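LPG0439 HIT-related domain-containing protein (PDB 5L0L) is of unknown function but, as a membrane-associated HIT-related protein, may bind or process a nucleotide-like or other phosphorylated ligand. Local coordinates at residues K34-S38 against V73-R77; M86-Y90 against H130-R134; I142-R148 against E178-C182; K187-A191 against V209-K214. All coordinates share one frame; numbering follows the deposited sequence.

Contact 1 (K34-S38 against V73-R77)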
loop_
_atom_site.group_PDB
_atom_site.type_symbol
_atom_site.label_atom_id
_atom_site.label_comp_id
_atom_site.label_asym_id
_atom_site.label_seq_id
_atom_site.Cartn_x
_atom_site.Cartn_y
_atom_site.Cartn_z
ATOM N N LYS A 34 3.935 -22.115 0.839
ATOM C CA LYS A 34 4.142 -22.092 -0.591
ATOM C C LYS A 34 4.801 -20.814 -1.128
ATOM O O LYS A 34 5.704 -20.892 -1.959
ATOM C CB LYS A 34 2.795 -22.301 -1.281
ATOM C CG LYS A 34 2.914 -22.571 -2.767
ATOM C CD LYS A 34 1.575 -22.889 -3.429
ATOM C CE LYS A 34 1.668 -22.653 -4.934
ATOM N NZ LYS A 34 0.384 -22.929 -5.632
ATOM N N TYR A 35 4.311 -19.650 -0.707
ATOM C CA TYR A 35 4.797 -18.378 -1.272
ATOM C C TYR A 35 5.827 -17.768 -0.331
ATOM O O TYR A 35 5.542 -17.589 0.861
ATOM C CB TYR A 35 3.636 -17.430 -1.530
ATOM C CG TYR A 35 2.614 -18.010 -2.488
ATOM C CD1 TYR A 35 2.813 -17.977 -3.872
ATOM C CD2 TYR A 35 1.461 -18.637 -2.004
ATOM C CE1 TYR A 35 1.877 -18.532 -4.753
ATOM C CE2 TYR A 35 0.516 -19.191 -2.878
ATOM C CZ TYR A 35 0.732 -19.141 -4.244
ATOM O OH TYR A 35 -0.208 -19.703 -5.086
ATOM N N HIS A 36 7.016 -17.496 -0.858
ATOM C CA HIS A 36 8.156 -17.039 -0.039
ATOM C C HIS A 36 8.412 -15.547 -0.286
ATOM O O HIS A 36 8.497 -15.120 -1.450
ATOM C CB HIS A 36 9.423 -17.793 -0.419
ATOM C CG HIS A 36 9.279 -19.280 -0.368
ATOM N ND1 HIS A 36 9.076 -19.963 0.811
ATOM C CD2 HIS A 36 9.287 -20.213 -1.354
ATOM C CE1 HIS A 36 8.959 -21.260 0.547
ATOM N NE2 HIS A 36 9.085 -21.435 -0.755
ATOM N N TYR A 37 8.584 -14.793 0.792
ATOM C CA TYR A 37 8.791 -13.327 0.749
ATOM C C TYR A 37 9.983 -12.921 1.613
ATOM O O TYR A 37 10.215 -13.539 2.656
ATOM C CB TYR A 37 7.533 -12.601 1.255
ATOM C CG TYR A 37 6.299 -12.921 0.446
ATOM C CD1 TYR A 37 5.541 -14.047 0.734
ATOM C CD2 TYR A 37 5.920 -12.126 -0.630
ATOM C CE1 TYR A 37 4.413 -14.373 -0.006
ATOM C CE2 TYR A 37 4.795 -12.450 -1.390
ATOM C CZ TYR A 37 4.064 -13.590 -1.086
ATOM O OH TYR A 37 2.963 -13.914 -1.839
ATOM N N SER A 38 10.759 -11.931 1.174
ATOM C CA SER A 38 11.827 -11.339 1.967
ATOM C C SER A 38 11.399 -9.992 2.529
ATOM O O SER A 38 10.624 -9.277 1.904
ATOM C CB SER A 38 13.107 -11.143 1.155
ATOM O OG SER A 38 12.934 -10.224 0.124
ATOM N N VAL A 73 -3.408 -13.610 -8.034
ATOM C CA VAL A 73 -4.056 -13.131 -6.826
ATOM C C VAL A 73 -3.447 -13.755 -5.554
ATOM O O VAL A 73 -3.315 -13.054 -4.548
ATOM C CB VAL A 73 -5.587 -13.285 -6.874
ATOM C CG1 VAL A 73 -6.026 -14.745 -6.848
ATOM C CG2 VAL A 73 -6.225 -12.526 -5.732
ATOM N N SER A 74 -3.057 -15.036 -5.585
ATOM C CA SER A 74 -2.410 -15.629 -4.395
ATOM C C SER A 74 -1.080 -14.948 -4.051
ATOM O O SER A 74 -0.768 -14.770 -2.872
ATOM C CB SER A 74 -2.108 -17.101 -4.573
ATOM O OG SER A 74 -3.281 -17.754 -5.004
ATOM N N GLU A 75 -0.306 -14.628 -5.078
ATOM C CA GLU A 75 0.982 -13.956 -4.889
ATOM C C GLU A 75 0.784 -12.573 -4.282
ATOM O O GLU A 75 1.469 -12.204 -3.320
ATOM C CB GLU A 75 1.767 -13.902 -6.225
ATOM C CG GLU A 75 2.254 -15.286 -6.675
ATOM C CD GLU A 75 2.762 -15.382 -8.106
ATOM O OE1 GLU A 75 2.412 -14.540 -8.967
ATOM O OE2 GLU A 75 3.541 -16.316 -8.366
ATOM N N GLN A 76 -0.154 -11.814 -4.841
ATOM C CA GLN A 76 -0.489 -10.497 -4.300
ATOM C C GLN A 76 -1.040 -10.582 -2.878
ATOM O O GLN A 76 -0.696 -9.776 -1.983
ATOM C CB GLN A 76 -1.482 -9.782 -5.234
ATOM C CG GLN A 76 -1.948 -8.417 -4.712
ATOM C CD GLN A 76 -0.858 -7.357 -4.846
ATOM O OE1 GLN A 76 -0.172 -6.966 -3.849
ATOM N NE2 GLN A 76 -0.649 -6.920 -6.043
ATOM N N ARG A 77 -1.924 -11.552 -2.661
ATOM C CA ARG A 77 -2.516 -11.717 -1.357
ATOM C C ARG A 77 -1.455 -12.018 -0.289
ATOM O O ARG A 77 -1.527 -11.504 0.825
ATOM C CB ARG A 77 -3.562 -12.829 -1.373
ATOM C CG ARG A 77 -4.443 -12.746 -0.157
ATOM C CD ARG A 77 -5.285 -13.974 0.006
ATOM N NE ARG A 77 -6.212 -13.746 1.106
ATOM C CZ ARG A 77 -7.004 -14.677 1.601
ATOM N NH1 ARG A 77 -7.836 -14.361 2.596
ATOM N NH2 ARG A 77 -6.972 -15.896 1.100
#

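Contact 2 (M86-Y90 against H130-R134). With SO4 (sulfate ion), chain C.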
loop_
_atom_site.group_PDB
_atom_site.type_symbol
_atom_site.label_atom_id
_atom_site.label_comp_id
_atom_site.label_asym_id
_atom_site.label_seq_id
_atom_site.Cartn_x
_atom_site.Cartn_y
_atom_site.Cartn_z
HETATM N N MSE A 86 3.955 -7.045 9.146
HETATM C CA MSE A 86 4.989 -6.042 9.395
HETATM C C MSE A 86 4.452 -4.748 9.934
HETATM O O MSE A 86 5.173 -4.050 10.645
HETATM C CB MSE A 86 5.888 -5.779 8.186
HETATM C CG MSE A 86 6.689 -6.984 7.733
HETATM SE SE MSE A 86 7.796 -7.772 9.164
HETATM C CE MSE A 86 8.793 -6.178 9.660
ATOM N N THR A 87 3.199 -4.378 9.616
ATOM C CA THR A 87 2.635 -3.173 10.232
ATOM C C THR A 87 2.714 -3.172 11.778
ATOM O O THR A 87 2.873 -2.111 12.392
ATOM C CB THR A 87 1.167 -2.896 9.860
ATOM O OG1 THR A 87 0.323 -3.933 10.389
ATOM C CG2 THR A 87 0.986 -2.749 8.324
ATOM N N GLN A 88 2.644 -4.364 12.383
ATOM C CA GLN A 88 2.672 -4.471 13.837
ATOM C C GLN A 88 4.036 -4.149 14.440
ATOM O O GLN A 88 4.100 -3.692 15.587
ATOM C CB GLN A 88 2.144 -5.837 14.285
ATOM C CG GLN A 88 0.710 -6.102 13.767
ATOM C CD GLN A 88 -0.261 -4.996 14.121
ATOM O OE1 GLN A 88 -0.607 -4.808 15.301
ATOM N NE2 GLN A 88 -0.674 -4.211 13.119
ATOM N N VAL A 89 5.111 -4.350 13.682
ATOM C CA VAL A 89 6.428 -3.946 14.143
ATOM C C VAL A 89 6.505 -2.407 14.241
ATOM O O VAL A 89 6.960 -1.873 15.245
ATOM C CB VAL A 89 7.540 -4.509 13.259
ATOM C CG1 VAL A 89 8.865 -3.910 13.649
ATOM C CG2 VAL A 89 7.554 -6.026 13.345
ATOM N N TYR A 90 6.022 -1.687 13.212
ATOM C CA TYR A 90 5.986 -0.233 13.272
ATOM C C TYR A 90 5.123 0.258 14.442
ATOM O O TYR A 90 5.505 1.178 15.180
ATOM C CB TYR A 90 5.511 0.365 11.933
ATOM C CG TYR A 90 6.558 0.222 10.875
ATOM C CD1 TYR A 90 7.565 1.179 10.737
ATOM C CD2 TYR A 90 6.606 -0.905 10.080
ATOM C CE1 TYR A 90 8.544 1.049 9.784
ATOM C CE2 TYR A 90 7.594 -1.071 9.142
ATOM C CZ TYR A 90 8.563 -0.100 8.985
ATOM O OH TYR A 90 9.545 -0.273 8.041
ATOM N N HIS A 130 6.788 -1.118 -0.340
ATOM C CA HIS A 130 7.602 -0.316 0.587
ATOM C C HIS A 130 6.749 -0.026 1.800
ATOM O O HIS A 130 5.564 0.235 1.672
ATOM C CB HIS A 130 7.967 1.022 -0.054
ATOM C CG HIS A 130 8.692 0.877 -1.341
ATOM N ND1 HIS A 130 10.042 0.642 -1.393
ATOM C CD2 HIS A 130 8.242 0.844 -2.619
ATOM C CE1 HIS A 130 10.401 0.478 -2.660
ATOM N NE2 HIS A 130 9.332 0.645 -3.424
HETATM N N MSE A 131 7.368 -0.019 2.970
HETATM C CA MSE A 131 6.669 0.321 4.218
HETATM C C MSE A 131 7.624 1.154 5.076
HETATM O O MSE A 131 8.863 0.977 5.005
HETATM C CB MSE A 131 6.220 -0.960 4.930
HETATM C CG MSE A 131 5.476 -0.660 6.203
HETATM SE SE MSE A 131 4.789 -2.297 7.087
HETATM C CE MSE A 131 3.570 -2.890 5.682
ATOM N N TRP A 132 7.074 2.102 5.826
ATOM C CA TRP A 132 7.895 2.985 6.658
ATOM C C TRP A 132 7.037 3.556 7.762
ATOM O O TRP A 132 5.801 3.328 7.793
ATOM C CB TRP A 132 8.526 4.110 5.801
ATOM C CG TRP A 132 7.488 4.966 5.152
ATOM C CD1 TRP A 132 7.014 6.163 5.603
ATOM C CD2 TRP A 132 6.771 4.686 3.934
ATOM N NE1 TRP A 132 6.021 6.630 4.765
ATOM C CE2 TRP A 132 5.863 5.754 3.731
ATOM C CE3 TRP A 132 6.800 3.640 2.998
ATOM C CZ2 TRP A 132 5.007 5.821 2.628
ATOM C CZ3 TRP A 132 5.912 3.681 1.938
ATOM C CH2 TRP A 132 5.024 4.752 1.760
ATOM N N GLY A 133 7.683 4.245 8.684
ATOM C CA GLY A 133 6.995 4.848 9.848
ATOM C C GLY A 133 7.034 6.369 9.791
ATOM O O GLY A 133 7.997 6.966 9.244
ATOM N N ARG A 134 5.999 6.988 10.365
ATOM C CA ARG A 134 5.903 8.423 10.546
ATOM C C ARG A 134 5.820 8.792 12.031
ATOM O O ARG A 134 5.226 8.087 12.860
ATOM C CB ARG A 134 4.694 9.017 9.781
ATOM C CG ARG A 134 4.624 8.639 8.301
ATOM C CD ARG A 134 5.827 9.172 7.503
ATOM N NE ARG A 134 5.892 10.629 7.504
ATOM C CZ ARG A 134 5.154 11.418 6.711
ATOM N NH1 ARG A 134 5.280 12.716 6.825
ATOM N NH2 ARG A 134 4.301 10.925 5.799
HETATM S S SO4 C . 9.745 1.154 -6.804
HETATM O O1 SO4 C . 10.763 0.147 -6.383
HETATM O O2 SO4 C . 9.899 1.164 -8.253
HETATM O O3 SO4 C . 8.541 0.556 -6.238
HETATM O O4 SO4 C . 10.353 2.298 -6.111
#

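Contact 3 (I142-R148 against E178-C182)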
loop_
_atom_site.group_PDB
_atom_site.type_symbol
_atom_site.label_atom_id
_atom_site.label_comp_id
_atom_site.label_asym_id
_atom_site.label_seq_id
_atom_site.Cartn_x
_atom_site.Cartn_y
_atom_site.Cartn_z
ATOM N N ILE A 142 14.330 4.076 17.675
ATOM C CA ILE A 142 15.344 3.064 17.964
ATOM C C ILE A 142 16.579 3.847 18.400
ATOM O O ILE A 142 16.996 4.768 17.693
ATOM C CB ILE A 142 15.611 2.234 16.718
ATOM C CG1 ILE A 142 14.347 1.441 16.349
ATOM C CG2 ILE A 142 16.795 1.331 16.917
ATOM C CD1 ILE A 142 14.414 0.753 15.002
ATOM N N ALA A 143 17.117 3.532 19.591
ATOM C CA ALA A 143 18.227 4.305 20.158
ATOM C C ALA A 143 19.393 4.462 19.181
ATOM O O ALA A 143 19.872 3.491 18.578
ATOM C CB ALA A 143 18.702 3.722 21.502
ATOM N N GLY A 144 19.793 5.714 18.973
ATOM C CA GLY A 144 20.912 6.074 18.088
ATOM C C GLY A 144 20.475 6.292 16.641
ATOM O O GLY A 144 21.303 6.636 15.788
ATOM N N VAL A 145 19.183 6.109 16.334
ATOM C CA VAL A 145 18.746 6.187 14.927
ATOM C C VAL A 145 17.526 7.122 14.837
ATOM O O VAL A 145 16.406 6.709 15.106
ATOM C CB VAL A 145 18.385 4.803 14.351
ATOM C CG1 VAL A 145 18.213 4.904 12.831
ATOM C CG2 VAL A 145 19.389 3.708 14.729
ATOM N N PRO A 146 17.734 8.376 14.421
ATOM C CA PRO A 146 16.591 9.278 14.236
ATOM C C PRO A 146 15.692 8.716 13.131
ATOM O O PRO A 146 16.193 8.136 12.169
ATOM C CB PRO A 146 17.222 10.596 13.750
ATOM C CG PRO A 146 18.671 10.429 13.937
ATOM C CD PRO A 146 19.020 9.007 14.096
ATOM N N LEU A 147 14.399 8.884 13.298
ATOM C CA LEU A 147 13.451 8.400 12.317
ATOM C C LEU A 147 13.698 8.994 10.930
ATOM O O LEU A 147 13.741 8.267 9.943
ATOM C CB LEU A 147 12.020 8.711 12.779
ATOM C CG LEU A 147 10.903 8.187 11.841
ATOM C CD1 LEU A 147 10.872 6.663 11.856
ATOM C CD2 LEU A 147 9.550 8.784 12.247
ATOM N N ARG A 148 13.888 10.316 10.888
ATOM C CA ARG A 148 14.017 11.080 9.657
ATOM C C ARG A 148 12.729 11.030 8.833
ATOM O O ARG A 148 11.704 10.500 9.286
ATOM C CB ARG A 148 15.246 10.626 8.838
ATOM C CG ARG A 148 16.546 10.703 9.635
ATOM C CD ARG A 148 17.574 9.865 8.905
ATOM N NE ARG A 148 18.876 9.997 9.490
ATOM C CZ ARG A 148 19.529 9.081 10.204
ATOM N NH1 ARG A 148 19.040 7.881 10.489
ATOM N NH2 ARG A 148 20.714 9.424 10.675
ATOM N N GLU A 178 24.189 2.646 12.649
ATOM C CA GLU A 178 22.742 2.857 12.731
ATOM C C GLU A 178 21.959 1.742 12.033
ATOM O O GLU A 178 20.951 1.287 12.554
ATOM C CB GLU A 178 22.350 4.225 12.139
ATOM C CG GLU A 178 22.875 5.362 13.001
ATOM C CD GLU A 178 22.584 6.743 12.447
ATOM O OE1 GLU A 178 21.735 6.916 11.538
ATOM O OE2 GLU A 178 23.231 7.687 12.961
ATOM N N LEU A 179 22.468 1.300 10.890
ATOM C CA LEU A 179 21.861 0.177 10.153
ATOM C C LEU A 179 21.846 -1.070 11.037
ATOM O O LEU A 179 20.818 -1.746 11.168
ATOM C CB LEU A 179 22.595 -0.098 8.860
ATOM C CG LEU A 179 22.161 -1.335 8.054
ATOM C CD1 LEU A 179 20.677 -1.270 7.698
ATOM C CD2 LEU A 179 23.058 -1.439 6.828
ATOM N N LYS A 180 22.988 -1.357 11.638
ATOM C CA LYS A 180 23.074 -2.530 12.524
ATOM C C LYS A 180 22.075 -2.443 13.697
ATOM O O LYS A 180 21.425 -3.429 14.025
ATOM C CB LYS A 180 24.499 -2.711 13.035
ATOM C CG LYS A 180 25.451 -3.205 11.974
ATOM C CD LYS A 180 26.804 -3.530 12.655
ATOM C CE LYS A 180 28.042 -2.970 12.012
ATOM N NZ LYS A 180 28.814 -4.000 11.258
ATOM N N ALA A 181 21.958 -1.271 14.315
ATOM C CA ALA A 181 21.028 -1.069 15.439
ATOM C C ALA A 181 19.564 -1.255 14.986
ATOM O O ALA A 181 18.776 -1.883 15.656
ATOM C CB ALA A 181 21.217 0.319 16.036
ATOM N N CYS A 182 19.222 -0.630 13.872
ATOM C CA CYS A 182 17.844 -0.669 13.350
ATOM C C CYS A 182 17.434 -2.108 13.029
ATOM O O CYS A 182 16.364 -2.593 13.397
ATOM C CB CYS A 182 17.744 0.169 12.109
ATOM S SG CYS A 182 16.053 0.510 11.609
HETATM O O HOH W 1 23.375 7.959 15.579
#

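Contact 4 (K187-A191 against V209-K214)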
loop_
_atom_site.group_PDB
_atom_site.type_symbol
_atom_site.label_atom_id
_atom_site.label_comp_id
_atom_site.label_asym_id
_atom_site.label_seq_id
_atom_site.Cartn_x
_atom_site.Cartn_y
_atom_site.Cartn_z
ATOM N N LYS A 187 14.416 -7.127 13.972
ATOM C CA LYS A 187 14.417 -8.586 14.199
ATOM C C LYS A 187 13.805 -8.960 15.554
ATOM O O LYS A 187 12.966 -9.845 15.634
ATOM C CB LYS A 187 15.828 -9.157 14.098
ATOM C CG LYS A 187 16.384 -9.179 12.700
ATOM C CD LYS A 187 17.820 -9.624 12.693
ATOM C CE LYS A 187 18.445 -9.541 11.306
ATOM N NZ LYS A 187 19.882 -9.923 11.322
ATOM N N LEU A 188 14.206 -8.256 16.599
ATOM C CA LEU A 188 13.695 -8.519 17.927
ATOM C C LEU A 188 12.196 -8.262 18.035
ATOM O O LEU A 188 11.461 -9.102 18.571
ATOM C CB LEU A 188 14.466 -7.741 18.991
ATOM C CG LEU A 188 13.997 -7.984 20.432
ATOM C CD1 LEU A 188 14.100 -9.450 20.802
ATOM C CD2 LEU A 188 14.804 -7.125 21.399
ATOM N N LYS A 189 11.732 -7.116 17.525
ATOM C CA LYS A 189 10.316 -6.801 17.625
ATOM C C LYS A 189 9.486 -7.815 16.819
ATOM O O LYS A 189 8.422 -8.222 17.257
ATOM C CB LYS A 189 10.014 -5.360 17.184
ATOM C CG LYS A 189 10.573 -4.278 18.104
ATOM C CD LYS A 189 10.098 -4.404 19.519
ATOM C CE LYS A 189 10.484 -3.242 20.433
ATOM N NZ LYS A 189 10.211 -3.742 21.818
ATOM N N LEU A 190 9.987 -8.235 15.672
ATOM C CA LEU A 190 9.292 -9.241 14.879
ATOM C C LEU A 190 9.259 -10.584 15.595
ATOM O O LEU A 190 8.198 -11.237 15.669
ATOM C CB LEU A 190 9.941 -9.371 13.506
ATOM C CG LEU A 190 9.336 -10.422 12.565
ATOM C CD1 LEU A 190 7.862 -10.196 12.333
ATOM C CD2 LEU A 190 10.132 -10.444 11.274
ATOM N N ALA A 191 10.408 -10.979 16.150
ATOM C CA ALA A 191 10.493 -12.265 16.859
ATOM C C ALA A 191 9.559 -12.248 18.066
ATOM O O ALA A 191 8.866 -13.251 18.316
ATOM C CB ALA A 191 11.920 -12.591 17.258
ATOM N N VAL A 209 7.755 -17.431 9.880
ATOM C CA VAL A 209 8.771 -16.401 9.873
ATOM C C VAL A 209 10.111 -17.023 10.276
ATOM O O VAL A 209 10.178 -17.698 11.303
ATOM C CB VAL A 209 8.403 -15.324 10.910
ATOM C CG1 VAL A 209 9.479 -14.256 10.981
ATOM C CG2 VAL A 209 7.038 -14.731 10.616
ATOM N N THR A 210 11.148 -16.805 9.467
ATOM C CA THR A 210 12.517 -17.151 9.815
ATOM C C THR A 210 13.389 -15.872 9.809
ATOM O O THR A 210 13.671 -15.303 8.741
ATOM C CB THR A 210 13.104 -18.173 8.817
ATOM O OG1 THR A 210 12.254 -19.320 8.774
ATOM C CG2 THR A 210 14.504 -18.630 9.241
ATOM N N ILE A 211 13.849 -15.465 10.989
ATOM C CA ILE A 211 14.722 -14.298 11.135
ATOM C C ILE A 211 16.052 -14.612 10.467
ATOM O O ILE A 211 16.565 -15.713 10.621
ATOM C CB ILE A 211 15.004 -13.968 12.608
ATOM C CG1 ILE A 211 13.723 -13.627 13.367
ATOM C CG2 ILE A 211 16.049 -12.849 12.734
ATOM C CD1 ILE A 211 12.961 -12.421 12.895
ATOM N N HIS A 212 16.603 -13.665 9.724
ATOM C CA HIS A 212 17.894 -13.829 9.066
ATOM C C HIS A 212 19.043 -13.670 10.071
ATOM O O HIS A 212 19.182 -12.621 10.661
ATOM C CB HIS A 212 18.067 -12.782 7.969
ATOM C CG HIS A 212 19.380 -12.861 7.252
ATOM N ND1 HIS A 212 19.591 -13.713 6.193
ATOM C CD2 HIS A 212 20.540 -12.185 7.420
ATOM C CE1 HIS A 212 20.821 -13.557 5.733
ATOM N NE2 HIS A 212 21.423 -12.644 6.472
ATOM N N ASP A 213 19.861 -14.703 10.262
ATOM C CA ASP A 213 21.076 -14.563 11.083
ATOM C C ASP A 213 22.158 -13.811 10.302
ATOM O O ASP A 213 22.469 -14.174 9.168
ATOM C CB ASP A 213 21.624 -15.935 11.520
ATOM C CG ASP A 213 20.694 -16.655 12.478
ATOM O OD1 ASP A 213 19.785 -16.014 13.043
ATOM O OD2 ASP A 213 20.864 -17.880 12.676
ATOM N N LYS A 214 22.697 -12.751 10.898
ATOM C CA LYS A 214 23.821 -12.003 10.296
ATOM C C LYS A 214 25.022 -12.928 9.988
ATOM O O LYS A 214 25.345 -13.827 10.777
ATOM C CB LYS A 214 24.284 -10.861 11.210
ATOM C CG LYS A 214 23.779 -9.485 10.826
ATOM C CD LYS A 214 24.637 -8.402 11.480
ATOM C CE LYS A 214 24.160 -6.996 11.107
ATOM N NZ LYS A 214 24.383 -6.697 9.675
HETATM O O HOH W 2 21.158 -11.816 13.872
#

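Contact 1 (K34-S38 against V73-R77)
Tyr37 OH donates to Glu75 O at 2.7 Å, the one hydrogen bond between strand 35-38 and the first turns of helix 73-92. The hydroxyl lies in the plane of that carbonyl, on a lone pair, with a C=O...donor angle of 123°. Seen from the tyrosine, the oxygen stands at the ring edge; the ring itself packs on Tyr55 and, farther along the helix, on Leu79 and Val82.

Tyr35 also reaches for the helix, its CG opposite the carbonyl carbon and close to the backbone N (chi1 -59°), as in Tyr37. Its ring meets the helix obliquely. The hydroxyl end rests on Ser74, with Tyr35 OH 3.3 Å from Ser74 CB, and Tyr35 CE1 comes to 3.8 Å from Glu75 CG. The glutamate chain crosses the tyrosine at about a right angle, and carboxylate and ring are turned 83° apart. Lys34 runs along Tyr35, its CG over one ring face, and NZ makes a weak bond to Tyr35 OH. Lys34 and Tyr35 both face Val31, a classic beta bulge.

The polar ends of the helix side chains find partners elsewhere. Ser74 OG is bonded to Glu202 of the second subunit. Glu75 OE1 accepts from Thr72 N, just before the helix, while OE2 takes Tyr55 OH and a salt bridge from Arg69. With an arginine, a phenol and the N-H of Thr72 all directed at it, the buried Glu75 carboxylate is probably kept ionised and fixed in rotation, while its CG methylene serves as an apolar surface for Tyr35.

Contact 2 (M86-Y90 against H130-R134)
Tyr90 and Met131, a selenomethionine here, make the main apolar contact. Tyr90 CE2 lies 3.6 Å from Met131 CG, and the selenium sits 4.6 Å from the ring centroid, 59° off its normal: an oblique Met-aromatic contact. With CG opposite its own backbone N (chi1 -179°), Met131 stretches straight at the helix. It bends only at its last torsion, which brings Met131 CE to 3.7 Å from Thr87 CG2 while Met131 SE nestles 3.8 Å from Met86 CB.

Ring against backbone is the second kind. Tyr90 CE1 approaches Gly133 N to 3.5 Å, with the carbonyl oxygen of Trp132 over one ring face. With no side chain at Gly133, the ring lies directly against the main chain.

Helix 73-92 thus packs on one side of strand 128-134, in the antiparallel sheet of a HIT-like fold. This strand carries His128 and His130, probably the counterpart of the histidine motif of HIT relatives, and Trp132 turns away from the helix.

Polar bonds lie around the apolar centre. Tyr90 OH is bonded to Tyr49 O, and Thr87 OG1 to Ser84 O. On the strand, His130 NE2 donates to O3 of a sulfate at 2.9 Å (157°); His128 NE2, Gly103 N and Asn105 N also hold that anion, probably from the crystallisation liquor.

Contact 3 (I142-R148 against E178-C182)
Residues 142-145 form a type II beta turn, closed by Val145 N to Ile142 O at 2.9 Å, with Gly144 at positive phi, and the chain then runs on past the side of helix 176-194. Along this irregular connection the side chains reach the helix at both ends and in the middle.

A salt bridge holds the far end. Arg148 extends its chain from CG to NE and grips Glu178 end-on, with both terminal nitrogens on the single oxygen OE1. Arg148 NH2, 2.8 Å from Glu178 OE1, meets that oxygen's syn lone pair, whereas Arg148 NH1, 3.0 Å from Glu178 OE1, meets it nearly along the C-O axis. Guanidinium and carboxylate are nearly coplanar, 23° apart, and Pro146 CG lies over one guanidinium face. A water between Glu178 OE2 and Gly144 O makes a very short, less certain bridge.

Val145 sends CG2 against the helix, 3.6 Å from Glu178 O and 4.1 Å from Ala181 CB. Ile142 extends CD1 to 3.8 Å from Cys182 SG in one of the two deposited cysteine conformers, so this contact is less certain. Behind the turn, Tyr49 OH bonds both Ile142 N and Val145 O.

Because two N-H groups of Arg148 converge on OE1 almost in the guanidinium plane, the carboxylate is held in orientation. The ion pair thus fastens the loop at its outer side, with Ile142, Val145 and Cys182 buried beneath.

Contact 4 (K187-A191 against V209-K214)
Apolar packing joins Lys187, Leu190 and Ala191 of helix 176-194 to the end of strand 207-211, which runs nearly antiparallel to the short helical piece (151°). Ile211 sits at the centre. Its CG2 lies 3.7 Å from Lys187 CD, and its CD1 turns the other way to meet Leu190 CD2 at 3.8 Å. The isoleucine and leucine chains slide past each other in opposite directions. Two residues earlier on the strand, Val209 CG1 touches Leu190 CD2 at 3.9 Å, and Ala191 CB adds a looser contact with Ile211 CG1.

This is the edge of the six-stranded antiparallel sheet within the chain. Strand 207-211 pairs with strand 25-31, and Leu190 packs between helix and sheet, touching Ile26 and Ala27 as well as Met86 and Val89 of helix 73-92.

The polar part rests on one bond. Lys187 runs fully extended from CG, every later torsion near 180°, which carries Lys187 NZ past Ile211 to His212 O at 2.9 Å. The approach is almost head-on to the carbonyl oxygen, with a C=O...donor angle of 163°. A water weakly bridges the same NZ to Lys214 N.

Lys187 therefore does two jobs: its methylenes lie across the Ile211 branch as an apolar cover, and its ammonium, probably charged, pins the chain just where it leaves the strand.

How the contacts relate
Contact 2 is the buried one, contacts 1 and 3 are partly buried, and contact 4 lies at the surface. Contacts 1 and 2 place the start and a later part of helix 73-92 on the same antiparallel sheet, their centres about 19 Å apart, and both reach the second subunit; contact 4 lays helix 176-194 on that sheet's edge strand 207-211. Contact 3 uses the same helix to hold a loop instead. Contacts 2 and 4 meet where Met86 and Val89 pack on Leu190, while Leu147 joins contact 3 to strand 128-134. Chemistry follows place: selenium and ring inside, a phenol-carbonyl bond in contact 1, an ion pair at the loop, a lysine-carbonyl bond at the sheet edge.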